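Local coordinates for 1,4-dihydroxy-2-naphthoyl-CoA hydrolase (Escherichia coli, PDB 1VH5), which hydrolyses 1,4-dihydroxy-2-naphthoyl-CoA to 1,4-dihydroxy-2-naphthoate and CoA in menaquinone biosynthesis, and also acts on many other acyl-CoA thioesters, at residues I9-N15 with I28-I33; L38-V44 with G98-C104. Numbering follows the deposited sequence.

Interaction 1: residues I9-N15 with I28-I33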
ATOM      1  N   ILE A   9     -22.740   6.880  10.424  1.00 25.35           N
ATOM      2  CA  ILE A   9     -21.785   6.252  11.326  1.00 26.00           C
ATOM      3  C   ILE A   9     -21.149   7.314  12.211  1.00 26.25           C
ATOM      4  O   ILE A   9     -20.949   8.445  11.780  1.00 26.96           O
ATOM      5  CB  ILE A   9     -20.721   5.429  10.508  1.00 25.91           C
ATOM      6  CG1 ILE A   9     -20.064   4.364  11.386  1.00 24.61           C
ATOM      7  CG2 ILE A   9     -19.680   6.333   9.820  1.00 27.28           C
ATOM      8  CD1 ILE A   9     -19.275   3.326  10.573  1.00 27.10           C
ATOM      9  N   THR A  10     -20.892   6.964  13.471  1.00 26.10           N
ATOM     10  CA  THR A  10     -20.109   7.830  14.344  1.00 26.35           C
ATOM     11  C   THR A  10     -18.634   7.557  14.107  1.00 25.61           C
ATOM     12  O   THR A  10     -18.277   6.492  13.587  1.00 24.73           O
ATOM     13  CB  THR A  10     -20.400   7.545  15.820  1.00 26.00           C
ATOM     14  OG1 THR A  10     -20.258   6.135  16.062  1.00 26.38           O
ATOM     15  CG2 THR A  10     -21.856   7.891  16.172  1.00 26.36           C
ATOM     16  N   LEU A  11     -17.790   8.501  14.521  1.00 26.41           N
ATOM     17  CA  LEU A  11     -16.343   8.295  14.509  1.00 25.94           C
ATOM     18  C   LEU A  11     -15.960   7.095  15.360  1.00 26.08           C
ATOM     19  O   LEU A  11     -15.098   6.310  15.008  1.00 25.77           O
ATOM     20  CB  LEU A  11     -15.591   9.544  14.973  1.00 27.19           C
ATOM     21  CG  LEU A  11     -15.280  10.620  13.932  1.00 27.49           C
ATOM     22  CD1 LEU A  11     -14.523  11.772  14.581  1.00 28.87           C
ATOM     23  CD2 LEU A  11     -14.536  10.107  12.687  1.00 26.72           C
ATOM     24  N   GLU A  12     -16.637   6.948  16.495  1.00 25.50           N
ATOM     25  CA  GLU A  12     -16.435   5.802  17.358  1.00 25.92           C
ATOM     26  C   GLU A  12     -16.619   4.454  16.649  1.00 24.14           C
ATOM     27  O   GLU A  12     -15.773   3.564  16.776  1.00 22.53           O
ATOM     28  CB  GLU A  12     -17.401   5.887  18.548  1.00 27.59           C
ATOM     29  CG  GLU A  12     -16.761   6.316  19.854  1.00 31.34           C
ATOM     30  CD  GLU A  12     -17.763   6.290  20.985  1.00 34.96           C
ATOM     31  OE1 GLU A  12     -18.102   5.176  21.457  1.00 36.34           O
ATOM     32  OE2 GLU A  12     -18.242   7.381  21.368  1.00 38.68           O
ATOM     33  N   ALA A  13     -17.739   4.283  15.944  1.00 24.18           N
ATOM     34  CA  ALA A  13     -18.040   3.003  15.297  1.00 23.77           C
ATOM     35  C   ALA A  13     -17.105   2.758  14.096  1.00 23.64           C
ATOM     36  O   ALA A  13     -16.734   1.613  13.811  1.00 23.51           O
ATOM     37  CB  ALA A  13     -19.532   2.915  14.892  1.00 24.65           C
ATOM     38  N   LEU A  14     -16.721   3.847  13.432  1.00 23.87           N
ATOM     39  CA  LEU A  14     -15.743   3.815  12.339  1.00 23.95           C
ATOM     40  C   LEU A  14     -14.400   3.286  12.874  1.00 22.79           C
ATOM     41  O   LEU A  14     -13.817   2.343  12.338  1.00 22.19           O
ATOM     42  CB  LEU A  14     -15.561   5.226  11.782  1.00 25.75           C
ATOM     43  CG  LEU A  14     -15.049   5.530  10.386  1.00 27.40           C
ATOM     44  CD1 LEU A  14     -15.558   4.461   9.431  1.00 27.40           C
ATOM     45  CD2 LEU A  14     -15.487   6.927   9.930  1.00 30.04           C
ATOM     46  N   ASN A  15     -13.939   3.870  13.978  1.00 21.45           N
ATOM     47  CA  ASN A  15     -12.677   3.468  14.580  1.00 22.27           C
ATOM     48  C   ASN A  15     -12.695   2.072  15.184  1.00 22.07           C
ATOM     49  O   ASN A  15     -11.664   1.409  15.236  1.00 22.69           O
ATOM     50  CB  ASN A  15     -12.203   4.522  15.570  1.00 22.50           C
ATOM     51  CG  ASN A  15     -11.581   5.683  14.866  1.00 20.36           C
ATOM     52  OD1 ASN A  15     -10.755   5.472  13.967  1.00 20.67           O
ATOM     53  ND2 ASN A  15     -12.017   6.898  15.153  1.00 21.58           N
ATOM     54  N   ILE A  28      -4.125   3.610  12.490  1.00 15.94           N
ATOM     55  CA  ILE A  28      -4.893   4.518  11.656  1.00 16.29           C
ATOM     56  C   ILE A  28      -6.155   4.938  12.435  1.00 16.29           C
ATOM     57  O   ILE A  28      -6.878   4.064  12.954  1.00 18.02           O
ATOM     58  CB  ILE A  28      -5.200   3.828  10.309  1.00 15.80           C
ATOM     59  CG1 ILE A  28      -3.893   3.706   9.508  1.00 16.71           C
ATOM     60  CG2 ILE A  28      -6.210   4.635   9.499  1.00 16.02           C
ATOM     61  CD1 ILE A  28      -3.965   2.723   8.292  1.00 16.73           C
ATOM     62  N   ARG A  29      -6.408   6.250  12.500  1.00 16.04           N
ATOM     63  CA  ARG A  29      -7.509   6.790  13.291  1.00 17.16           C
ATOM     64  C   ARG A  29      -8.340   7.689  12.381  1.00 15.91           C
ATOM     65  O   ARG A  29      -7.846   8.697  11.867  1.00 16.35           O
ATOM     66  CB  ARG A  29      -6.977   7.661  14.444  0.50 17.96           C
ATOM     67  CG  ARG A  29      -5.889   7.085  15.322  0.50 20.41           C
ATOM     68  CD  ARG A  29      -5.721   7.830  16.645  0.50 21.68           C
ATOM     69  NE  ARG A  29      -4.546   7.388  17.394  0.50 21.60           N
ATOM     70  CZ  ARG A  29      -3.645   8.185  17.967  0.50 22.19           C
ATOM     71  NH1 ARG A  29      -2.617   7.653  18.624  0.50 22.17           N
ATOM     72  NH2 ARG A  29      -3.754   9.503  17.872  0.50 23.38           N
ATOM     73  N   PHE A  30      -9.623   7.366  12.236  1.00 16.13           N
ATOM     74  CA  PHE A  30     -10.548   8.313  11.589  1.00 16.19           C
ATOM     75  C   PHE A  30     -10.782   9.536  12.489  1.00 17.14           C
ATOM     76  O   PHE A  30     -11.008   9.389  13.688  1.00 18.48           O
ATOM     77  CB  PHE A  30     -11.870   7.604  11.219  1.00 17.69           C
ATOM     78  CG  PHE A  30     -11.686   6.629  10.104  1.00 16.29           C
ATOM     79  CD1 PHE A  30     -11.258   5.317  10.337  1.00 18.41           C
ATOM     80  CD2 PHE A  30     -11.858   7.037   8.805  1.00 17.10           C
ATOM     81  CE1 PHE A  30     -11.026   4.429   9.277  1.00 18.65           C
ATOM     82  CE2 PHE A  30     -11.597   6.177   7.742  1.00 18.36           C
ATOM     83  CZ  PHE A  30     -11.229   4.876   7.971  1.00 18.62           C
ATOM     84  N   GLU A  31     -10.688  10.716  11.904  1.00 17.48           N
ATOM     85  CA  GLU A  31     -10.711  11.981  12.640  1.00 18.71           C
ATOM     86  C   GLU A  31     -11.875  12.874  12.279  1.00 18.88           C
ATOM     87  O   GLU A  31     -12.235  13.770  13.062  1.00 19.16           O
ATOM     88  CB  GLU A  31      -9.465  12.787  12.315  1.00 20.74           C
ATOM     89  CG  GLU A  31      -8.152  12.077  12.525  1.00 23.21           C
ATOM     90  CD  GLU A  31      -7.462  12.485  13.801  1.00 25.49           C
ATOM     91  OE1 GLU A  31      -7.985  13.370  14.502  1.00 30.06           O
ATOM     92  OE2 GLU A  31      -6.393  11.936  14.088  1.00 24.42           O
ATOM     93  N   HIS A  32     -12.411  12.763  11.064  1.00 17.69           N
ATOM     94  CA  HIS A  32     -13.426  13.704  10.629  1.00 18.52           C
ATOM     95  C   HIS A  32     -14.297  13.092   9.554  1.00 18.27           C
ATOM     96  O   HIS A  32     -13.774  12.522   8.582  1.00 17.67           O
ATOM     97  CB  HIS A  32     -12.754  14.991  10.129  1.00 19.32           C
ATOM     98  CG  HIS A  32     -13.697  15.970   9.511  1.00 20.17           C
ATOM     99  ND1 HIS A  32     -14.553  16.739  10.268  1.00 21.31           N
ATOM    100  CD2 HIS A  32     -13.904  16.333   8.223  1.00 19.93           C
ATOM    101  CE1 HIS A  32     -15.263  17.516   9.465  1.00 20.70           C
ATOM    102  NE2 HIS A  32     -14.881  17.293   8.222  1.00 22.47           N
ATOM    103  N   ILE A  33     -15.612  13.155   9.742  1.00 17.02           N
ATOM    104  CA  ILE A  33     -16.587  12.828   8.697  1.00 18.34           C
ATOM    105  C   ILE A  33     -17.323  14.100   8.321  1.00 18.51           C
ATOM    106  O   ILE A  33     -18.207  14.586   9.072  1.00 20.10           O
ATOM    107  CB  ILE A  33     -17.627  11.792   9.169  1.00 20.47           C
ATOM    108  CG1 ILE A  33     -16.972  10.582   9.847  1.00 21.30           C
ATOM    109  CG2 ILE A  33     -18.485  11.340   7.983  1.00 20.49           C
ATOM    110  CD1 ILE A  33     -18.002   9.667  10.526  1.00 22.84           C
TER
HETATM  111  O   HOH W   1      -9.537   3.238  12.887  1.00 21.60           O
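Leu14 lies over one face of the Phe30 ring: its CG is 3.9 Å from the ring centroid and 23° off the ring normal, a CH-pi contact in which Leu14 CG also comes to 3.5 Å of Phe30 CG. Ile33 extends this apolar centre, its CD1 meeting Leu14 CD2 and Ile9 CG2, each at 3.8 Å. Leu11 closes the outer side by laying CD2 3.8 Å from Ile33 CG1 and 3.9 Å from Phe30 CB. Residues 11-15 of the short helix 11-16 run nearly antiparallel to strand 29-33 (158°, closest approach of the axes 8.1 Å); Thr10, at the N-cap just before the helix, accepts from Ala13 N through OG1 at 3.1 Å.

At the polar edge Asn15 grips the strand backbone with both ends of its amide: Phe30 N donates to Asn15 OD1 (2.8 Å), and Asn15 ND2 donates to Phe30 O (3.1 Å, 176° at the hydrogen). A water donates to both Asn15 OD1 and Ile28 O, at 2.8 Å each. The side-chain amide thus bonds the N-H and C=O of one residue on the strand edge facing the helix. Strand 38-43 pairs along the other edge, where Glu31 and His32 of strand 29-33 both face its Glu39 in a classic beta bulge, while Leu14 and Phe30 rest on Val70 of the long helix 57-74.

Interaction 2: residues L38-V44 with G98-C104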
ATOM      1  N   LEU A  38     -13.881  12.407   4.008  1.00 15.58           N
ATOM      2  CA  LEU A  38     -13.548  11.570   5.161  1.00 14.93           C
ATOM      3  C   LEU A  38     -12.051  11.709   5.448  1.00 14.94           C
ATOM      4  O   LEU A  38     -11.244  11.632   4.521  1.00 16.14           O
ATOM      5  CB  LEU A  38     -13.979  10.131   4.898  1.00 15.82           C
ATOM      6  CG  LEU A  38     -13.875   9.113   6.022  1.00 15.67           C
ATOM      7  CD1 LEU A  38     -14.737   9.487   7.245  1.00 17.27           C
ATOM      8  CD2 LEU A  38     -14.235   7.741   5.493  1.00 15.46           C
ATOM      9  N   GLU A  39     -11.654  11.964   6.703  1.00 14.87           N
ATOM     10  CA  GLU A  39     -10.232  12.109   7.033  1.00 16.00           C
ATOM     11  C   GLU A  39      -9.814  11.119   8.104  1.00 15.98           C
ATOM     12  O   GLU A  39     -10.557  10.829   9.055  1.00 16.71           O
ATOM     13  CB  GLU A  39      -9.881  13.510   7.561  1.00 17.38           C
ATOM     14  CG  GLU A  39     -10.379  14.643   6.695  1.00 20.68           C
ATOM     15  CD  GLU A  39     -10.059  16.023   7.248  1.00 22.62           C
ATOM     16  OE1 GLU A  39      -9.466  16.122   8.354  1.00 24.50           O
ATOM     17  OE2 GLU A  39     -10.398  17.012   6.552  1.00 26.09           O
ATOM     18  N   ALA A  40      -8.594  10.593   7.933  1.00 16.29           N
ATOM     19  CA  ALA A  40      -7.980   9.750   8.945  1.00 15.72           C
ATOM     20  C   ALA A  40      -6.494  10.055   9.037  1.00 14.94           C
ATOM     21  O   ALA A  40      -5.874  10.474   8.046  1.00 14.99           O
ATOM     22  CB  ALA A  40      -8.201   8.319   8.646  1.00 16.86           C
ATOM     23  N   THR A  41      -5.906   9.822  10.212  1.00 14.35           N
ATOM     24  CA  THR A  41      -4.460   9.986  10.363  1.00 15.81           C
ATOM     25  C   THR A  41      -3.757   8.665  10.669  1.00 15.07           C
ATOM     26  O   THR A  41      -4.360   7.689  11.022  1.00 15.96           O
ATOM     27  CB  THR A  41      -4.109  10.996  11.467  1.00 15.03           C
ATOM     28  OG1 THR A  41      -4.597  10.493  12.724  1.00 17.72           O
ATOM     29  CG2 THR A  41      -4.756  12.352  11.213  1.00 16.76           C
ATOM     30  N   MET A  42      -2.435   8.681  10.512  1.00 15.19           N
ATOM     31  CA  MET A  42      -1.578   7.509  10.711  1.00 14.77           C
ATOM     32  C   MET A  42      -0.211   7.981  11.154  1.00 15.03           C
ATOM     33  O   MET A  42       0.313   8.951  10.615  1.00 14.55           O
ATOM     34  CB  MET A  42      -1.447   6.719   9.404  1.00 14.17           C
ATOM     35  CG  MET A  42      -0.571   5.447   9.432  1.00 15.84           C
ATOM     36  SD  MET A  42      -0.463   4.641   7.838  1.00 16.09           S
ATOM     37  CE  MET A  42       0.454   5.805   7.011  1.00 16.33           C
ATOM     38  N   PRO A  43       0.381   7.302  12.148  1.00 15.63           N
ATOM     39  CA  PRO A  43       1.698   7.741  12.611  1.00 15.63           C
ATOM     40  C   PRO A  43       2.771   7.348  11.605  1.00 14.07           C
ATOM     41  O   PRO A  43       2.613   6.359  10.856  1.00 14.64           O
ATOM     42  CB  PRO A  43       1.895   6.927  13.907  1.00 16.88           C
ATOM     43  CG  PRO A  43       1.148   5.655  13.661  1.00 17.95           C
ATOM     44  CD  PRO A  43      -0.074   6.103  12.867  1.00 16.83           C
ATOM     45  N   VAL A  44       3.831   8.142  11.586  1.00 14.08           N
ATOM     46  CA  VAL A  44       5.079   7.813  10.906  1.00 14.68           C
ATOM     47  C   VAL A  44       5.943   7.231  12.028  1.00 15.99           C
ATOM     48  O   VAL A  44       6.496   7.954  12.847  1.00 17.55           O
ATOM     49  CB  VAL A  44       5.746   9.040  10.227  1.00 15.59           C
ATOM     50  CG1 VAL A  44       7.001   8.609   9.471  1.00 16.37           C
ATOM     51  CG2 VAL A  44       4.774   9.783   9.297  1.00 15.93           C
ATOM     52  N   GLY A  98       5.755  12.526  13.343  1.00 19.11           N
ATOM     53  CA  GLY A  98       4.384  12.910  13.577  1.00 18.65           C
ATOM     54  C   GLY A  98       3.386  11.970  12.943  1.00 17.88           C
ATOM     55  O   GLY A  98       3.619  10.772  12.862  1.00 17.66           O
ATOM     56  N   ARG A  99       2.249  12.527  12.542  1.00 16.81           N
ATOM     57  CA  ARG A  99       1.186  11.758  11.911  1.00 17.00           C
ATOM     58  C   ARG A  99       0.918  12.389  10.584  1.00 16.27           C
ATOM     59  O   ARG A  99       0.991  13.604  10.461  1.00 17.86           O
ATOM     60  CB  ARG A  99      -0.096  11.752  12.743  1.00 17.38           C
ATOM     61  CG  ARG A  99       0.072  11.117  14.133  1.00 17.74           C
ATOM     62  CD  ARG A  99      -1.207  11.121  14.948  1.00 18.46           C
ATOM     63  NE  ARG A  99      -2.240  10.234  14.402  1.00 18.39           N
ATOM     64  CZ  ARG A  99      -2.304   8.939  14.638  1.00 17.33           C
ATOM     65  NH1 ARG A  99      -3.278   8.219  14.118  1.00 18.88           N
ATOM     66  NH2 ARG A  99      -1.395   8.345  15.418  1.00 18.87           N
ATOM     67  N   VAL A 100       0.599  11.565   9.598  1.00 14.95           N
ATOM     68  CA  VAL A 100       0.113  12.103   8.323  1.00 14.45           C
ATOM     69  C   VAL A 100      -1.388  11.980   8.264  1.00 14.16           C
ATOM     70  O   VAL A 100      -1.969  11.189   8.990  1.00 15.56           O
ATOM     71  CB  VAL A 100       0.761  11.378   7.085  1.00 13.92           C
ATOM     72  CG1 VAL A 100       2.239  11.717   7.018  1.00 15.00           C
ATOM     73  CG2 VAL A 100       0.489   9.873   7.084  1.00 15.30           C
ATOM     74  N   ARG A 101      -1.996  12.825   7.435  1.00 14.54           N
ATOM     75  CA  ARG A 101      -3.456  12.874   7.341  1.00 14.21           C
ATOM     76  C   ARG A 101      -3.928  12.615   5.914  1.00 13.68           C
ATOM     77  O   ARG A 101      -3.514  13.329   4.999  1.00 14.75           O
ATOM     78  CB  ARG A 101      -3.965  14.226   7.814  1.00 15.31           C
ATOM     79  CG  ARG A 101      -5.516  14.366   7.791  1.00 15.21           C
ATOM     80  CD  ARG A 101      -5.986  15.786   8.168  1.00 18.23           C
ATOM     81  NE  ARG A 101      -5.610  16.070   9.541  1.00 20.25           N
ATOM     82  CZ  ARG A 101      -6.408  15.895  10.576  1.00 22.83           C
ATOM     83  NH1 ARG A 101      -5.941  16.117  11.802  1.00 24.46           N
ATOM     84  NH2 ARG A 101      -7.656  15.479  10.396  1.00 22.61           N
ATOM     85  N   GLY A 102      -4.785  11.620   5.742  1.00 13.92           N
ATOM     86  CA  GLY A 102      -5.433  11.419   4.454  1.00 13.19           C
ATOM     87  C   GLY A 102      -6.788  12.093   4.408  1.00 14.09           C
ATOM     88  O   GLY A 102      -7.582  11.982   5.360  1.00 15.42           O
ATOM     89  N   VAL A 103      -7.030  12.758   3.290  1.00 14.47           N
ATOM     90  CA  VAL A 103      -8.268  13.492   3.058  1.00 14.58           C
ATOM     91  C   VAL A 103      -8.879  12.874   1.798  1.00 14.87           C
ATOM     92  O   VAL A 103      -8.273  12.947   0.732  1.00 14.76           O
ATOM     93  CB  VAL A 103      -8.020  15.028   2.805  1.00 15.02           C
ATOM     94  CG1 VAL A 103      -9.325  15.739   2.586  1.00 16.99           C
ATOM     95  CG2 VAL A 103      -7.241  15.684   3.976  1.00 17.54           C
ATOM     96  N   CYS A 104     -10.047  12.254   1.938  1.00 14.11           N
ATOM     97  CA  CYS A 104     -10.642  11.477   0.850  1.00 13.73           C
ATOM     98  C   CYS A 104     -11.906  12.198   0.378  1.00 14.98           C
ATOM     99  O   CYS A 104     -12.762  12.554   1.211  1.00 16.84           O
ATOM    100  CB  CYS A 104     -10.998  10.094   1.418  1.00 15.12           C
ATOM    101  SG  CYS A 104     -11.875   8.983   0.301  1.00 15.61           S
TER
HETATM  102  O   HOH W   2       4.983   9.326  15.047  1.00 32.56           O
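Glu39 OE1 and Arg101 NH2 form a salt bridge at 2.8 Å, diagonally across two strands whose directions differ by 153°. Further along the same face, Arg99 directs both NE (2.9 Å) and NH1 (3.0 Å) to Thr41 OG1, an oxygen that also bonds Glu31 of the preceding strand; Arg99 itself has a salt bridge to Asp27. Beneath these side chains the backbones pair regularly. Leu38 with Cys104, Ala40 with Gly102 and Met42 with Val100 are hydrogen-bonded antiparallel pairs, each with two N-to-O bonds, such as Gly102 N to Ala40 O at 2.8 Å and Ala40 N to Gly102 O at 3.1 Å; Glu39-Val103, Thr41-Arg101 and Pro43-Arg99 alternate as non-hydrogen-bonded pairs. Val44 N to Gly98 O (2.9 Å) adds a bond past Pro43, and a water donates to Val44 O and Gly98 O, both at 3.0 Å.

This pairing belongs to the antiparallel sheet of the hotdog fold, which wraps around the long helix 57-74. Alternation accordingly sorts the residues: Leu38, Ala40, Met42 and Cys104 face that helix, touching Val70, Ile67, Ala59 and Ile67 respectively, whereas Glu39, Thr41, Arg99 and Arg101 lie on the opposite face with Pro43 and Val103. Apolar contacts between the segments centre on Val100, with Met42 CE 4.1 Å from Val100 CG2 and Val44 CG2 3.9 Å from Val100 CG1. On the face of Glu39 and the arginines, Thr41 CG2 lies over the Arg101 guanidinium, 4.0 Å from its CZ.

Overall arrangement
Interactions 1 and 2 come in series along the chain, and their centres lie about 12 Å apart. Strands 29-33 and 38-43 are neighbours in the antiparallel sheet, so strands 29-33, 38-43 and 99-106 follow one another across it, with helix 11-16 packed beside the first. The two contacts meet directly: Arg29 O is 2.8 Å from Thr41 N and Glu31 OE2 is 2.7 Å from Thr41 OG1, both probable hydrogen bonds. Both also pack on helix 57-74, which carries the inferred catalytic residue Glu65. Interaction 1 thus adds the N-terminal helix at one margin of the sheet, while interaction 2 joins strand 38-43 to the later part of the hotdog domain.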